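Local coordinates for protein 5'-Methylthioadenosine Nucleosidase (Arabidopsis thaliana, PDB 2QTT) that is a plant nucleosidase of the phosphorylase superfamily, built on a mixed beta sheet flanked by helices, with adenine bound in the model, at residues A[29-34]-A[112-117]. Residues are numbered along the deposited sequence; the frame is centred on the assembly and turned at random.
With ADE (adenine), chain C.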
ATOM      1  N   VAL A  29     -10.874  18.729  -7.746  1.00 19.50           N
ATOM      2  CA  VAL A  29     -10.259  18.150  -6.558  1.00 19.57           C
ATOM      3  C   VAL A  29     -10.751  16.718  -6.350  1.00 19.43           C
ATOM      4  O   VAL A  29     -11.922  16.413  -6.621  1.00 19.38           O
ATOM      5  CB  VAL A  29     -10.523  19.026  -5.287  1.00 19.99           C
ATOM      6  CG1 VAL A  29     -11.994  19.399  -5.152  1.00 20.85           C
ATOM      7  CG2 VAL A  29     -10.003  18.335  -4.005  1.00 20.00           C
ATOM      8  N   VAL A  30      -9.865  15.817  -5.912  1.00 18.51           N
ATOM      9  CA  VAL A  30     -10.380  14.537  -5.418  1.00 18.04           C
ATOM     10  C   VAL A  30     -10.115  14.409  -3.914  1.00 16.69           C
ATOM     11  O   VAL A  30      -9.006  14.683  -3.423  1.00 16.00           O
ATOM     12  CB  VAL A  30      -9.877  13.271  -6.158  1.00 18.67           C
ATOM     13  CG1 VAL A  30     -10.243  13.277  -7.645  1.00 18.34           C
ATOM     14  CG2 VAL A  30      -8.427  13.093  -5.976  1.00 21.42           C
ATOM     15  N   PHE A  31     -11.152  14.023  -3.196  1.00 14.78           N
ATOM     16  CA  PHE A  31     -11.030  13.668  -1.781  1.00 15.04           C
ATOM     17  C   PHE A  31     -10.821  12.167  -1.681  1.00 14.28           C
ATOM     18  O   PHE A  31     -11.575  11.393  -2.287  1.00 14.28           O
ATOM     19  CB  PHE A  31     -12.303  14.018  -1.011  1.00 15.53           C
ATOM     20  CG  PHE A  31     -12.404  15.453  -0.629  1.00 16.22           C
ATOM     21  CD1 PHE A  31     -12.855  16.396  -1.558  1.00 17.49           C
ATOM     22  CD2 PHE A  31     -12.056  15.866   0.655  1.00 16.25           C
ATOM     23  CE1 PHE A  31     -12.965  17.744  -1.212  1.00 18.46           C
ATOM     24  CE2 PHE A  31     -12.157  17.215   1.024  1.00 16.70           C
ATOM     25  CZ  PHE A  31     -12.612  18.158   0.088  1.00 18.29           C
ATOM     26  N   VAL A  32      -9.809  11.759  -0.925  1.00 14.01           N
ATOM     27  CA  VAL A  32      -9.617  10.333  -0.613  1.00 14.08           C
ATOM     28  C   VAL A  32     -10.054  10.162   0.831  1.00 14.15           C
ATOM     29  O   VAL A  32      -9.437  10.709   1.745  1.00 14.65           O
ATOM     30  CB  VAL A  32      -8.139   9.855  -0.780  1.00 14.30           C
ATOM     31  CG1 VAL A  32      -8.012   8.406  -0.375  1.00 13.51           C
ATOM     32  CG2 VAL A  32      -7.656  10.034  -2.235  1.00 13.92           C
ATOM     33  N   ILE A  33     -11.153   9.438   1.035  1.00 14.12           N
ATOM     34  CA  ILE A  33     -11.708   9.223   2.376  1.00 14.31           C
ATOM     35  C   ILE A  33     -11.809   7.719   2.620  1.00 14.87           C
ATOM     36  O   ILE A  33     -12.513   7.013   1.889  1.00 15.39           O
ATOM     37  CB  ILE A  33     -13.073   9.972   2.563  1.00 14.43           C
ATOM     38  CG1 ILE A  33     -12.850  11.484   2.367  1.00 14.23           C
ATOM     39  CG2 ILE A  33     -13.624   9.713   3.925  1.00 13.74           C
ATOM     40  CD1 ILE A  33     -14.080  12.368   2.321  1.00 13.60           C
ATOM     41  N   ALA A  34     -11.069   7.239   3.620  1.00 15.80           N
ATOM     42  CA  ALA A  34     -10.978   5.797   3.922  1.00 17.03           C
ATOM     43  C   ALA A  34     -12.306   5.171   4.338  1.00 17.82           C
ATOM     44  O   ALA A  34     -12.622   4.065   3.914  1.00 16.70           O
ATOM     45  CB  ALA A  34      -9.943   5.538   4.986  1.00 16.84           C
ATOM     46  N   ILE A 112      -7.146  15.754  -1.619  1.00 15.33           N
ATOM     47  CA  ILE A 112      -7.318  15.995  -0.196  1.00 15.36           C
ATOM     48  C   ILE A 112      -7.641  14.683   0.502  1.00 15.14           C
ATOM     49  O   ILE A 112      -8.706  14.090   0.281  1.00 14.08           O
ATOM     50  CB  ILE A 112      -8.424  17.036   0.097  1.00 15.14           C
ATOM     51  CG1 ILE A 112      -8.219  18.301  -0.771  1.00 16.61           C
ATOM     52  CG2 ILE A 112      -8.508  17.301   1.621  1.00 16.19           C
ATOM     53  CD1 ILE A 112      -9.198  19.481  -0.532  1.00 15.64           C
ATOM     54  N   ASN A 113      -6.701  14.221   1.327  1.00 14.83           N
ATOM     55  CA  ASN A 113      -6.963  13.112   2.244  1.00 14.25           C
ATOM     56  C   ASN A 113      -7.642  13.654   3.508  1.00 13.73           C
ATOM     57  O   ASN A 113      -7.027  14.374   4.299  1.00 12.29           O
ATOM     58  CB  ASN A 113      -5.653  12.363   2.569  1.00 14.26           C
ATOM     59  CG  ASN A 113      -5.866  11.165   3.511  1.00 15.65           C
ATOM     60  OD1 ASN A 113      -5.080  10.943   4.442  1.00 13.22           O
ATOM     61  ND2 ASN A 113      -6.948  10.391   3.272  1.00 13.82           N
ATOM     62  N   ALA A 114      -8.925  13.324   3.675  1.00 13.33           N
ATOM     63  CA  ALA A 114      -9.708  13.786   4.819  1.00 13.75           C
ATOM     64  C   ALA A 114     -10.153  12.591   5.626  1.00 14.10           C
ATOM     65  O   ALA A 114     -10.578  11.593   5.061  1.00 14.78           O
ATOM     66  CB  ALA A 114     -10.955  14.602   4.342  1.00 13.49           C
ATOM     67  N   GLY A 115     -10.048  12.671   6.947  1.00 14.42           N
ATOM     68  CA  GLY A 115     -10.573  11.606   7.786  1.00 14.86           C
ATOM     69  C   GLY A 115     -10.344  11.882   9.254  1.00 15.41           C
ATOM     70  O   GLY A 115      -9.679  12.860   9.605  1.00 15.00           O
ATOM     71  N   THR A 116     -10.885  11.010  10.100  1.00 15.73           N
ATOM     72  CA  THR A 116     -10.675  11.085  11.534  1.00 17.27           C
ATOM     73  C   THR A 116      -9.402  10.301  11.883  1.00 17.53           C
ATOM     74  O   THR A 116      -8.976   9.423  11.122  1.00 18.33           O
ATOM     75  CB  THR A 116     -11.899  10.573  12.327  1.00 17.49           C
ATOM     76  OG1 THR A 116     -12.103   9.183  12.050  1.00 19.51           O
ATOM     77  CG2 THR A 116     -13.177  11.376  11.955  1.00 17.95           C
ATOM     78  N   CYS A 117      -8.778  10.636  13.012  1.00 17.99           N
ATOM     79  CA  CYS A 117      -7.480  10.047  13.391  1.00 18.17           C
ATOM     80  C   CYS A 117      -7.262  10.174  14.894  1.00 18.10           C
ATOM     81  O   CYS A 117      -8.080  10.767  15.602  1.00 18.09           O
ATOM     82  CB  CYS A 117      -6.348  10.776  12.653  1.00 18.08           C
ATOM     83  SG  CYS A 117      -6.121  12.473  13.208  1.00 21.39           S
TER
HETATM   84  N9  ADE C 268      -7.999   6.222  12.988  1.00 36.97           N
HETATM   85  C8  ADE C 268      -8.850   6.741  13.934  1.00 36.95           C
HETATM   86  N7  ADE C 268      -8.336   6.775  15.148  1.00 37.52           N
HETATM   87  C5  ADE C 268      -7.063   6.238  14.986  1.00 36.29           C
HETATM   88  C6  ADE C 268      -5.994   5.987  15.879  1.00 35.91           C
HETATM   89  N6  ADE C 268      -6.040   6.251  17.187  1.00 36.39           N
HETATM   90  N1  ADE C 268      -4.860   5.442  15.388  1.00 35.94           N
HETATM   91  C2  ADE C 268      -4.791   5.169  14.079  1.00 36.29           C
HETATM   92  N3  ADE C 268      -5.726   5.357  13.146  1.00 36.29           N
HETATM   93  C4  ADE C 268      -6.842   5.900  13.663  1.00 36.30           C
HETATM   94  O   HOH W   1      -9.817   9.020   5.511  1.00 15.51           O
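Val-30 O accepts the Ile-112 N-H, with N to O 2.8 Å; strand 28-32 is already paired in parallel with strand 110-119 through a Val-30 to Ile-110 backbone bond. One step on, Val-32 N donates to Ile-112 O, again at 2.8 Å. The third backbone bond is longer: Ala-114 N stands 3.3 Å from Val-32 O. That oxygen has a second donor, Asn-113 ND2 at 2.9 Å, and the two reach it from opposite faces of the carbonyl plane. ND2 stands above that plane and not on a lone pair, whereas the oxygen lies near the plane of the Asn-113 amide. Asn-113 extends CG away from its backbone N (chi1 -179°), which carries ND2 across to Val-32 O, while its OD1 bonds Lys-221 NZ on strand 217-226. Beyond the pairing, a water bridges Ala-34 N and Ala-114 O where the strands diverge, and strand 110-119 runs on to Thr-116 and Cys-117, whose backbone lies beside the bound adenine.

The apolar part lies on the face that carries Phe-31 and Ile-112. Ile-112 CB sits over one face of the Phe-31 ring, 4.1 Å from its centroid, a CH-pi contact offset toward the rim; CG2 and CD1 touch CE2 and CZ. Ala-114 CB meets the ring at its edge, and Val-29 CG2 packs on Ile-112 CG1 at 3.7 Å. Helix 234-259 covers this face through Ala-252, Ile-256, Val-255 and Ile-259.

The chemistry implies a doubly held Val-32 O in the buried core, where the Asn-113 amide adds a shorter bond to the long backbone one and ties strand 28-32 to Lys-221 of strand 217-226.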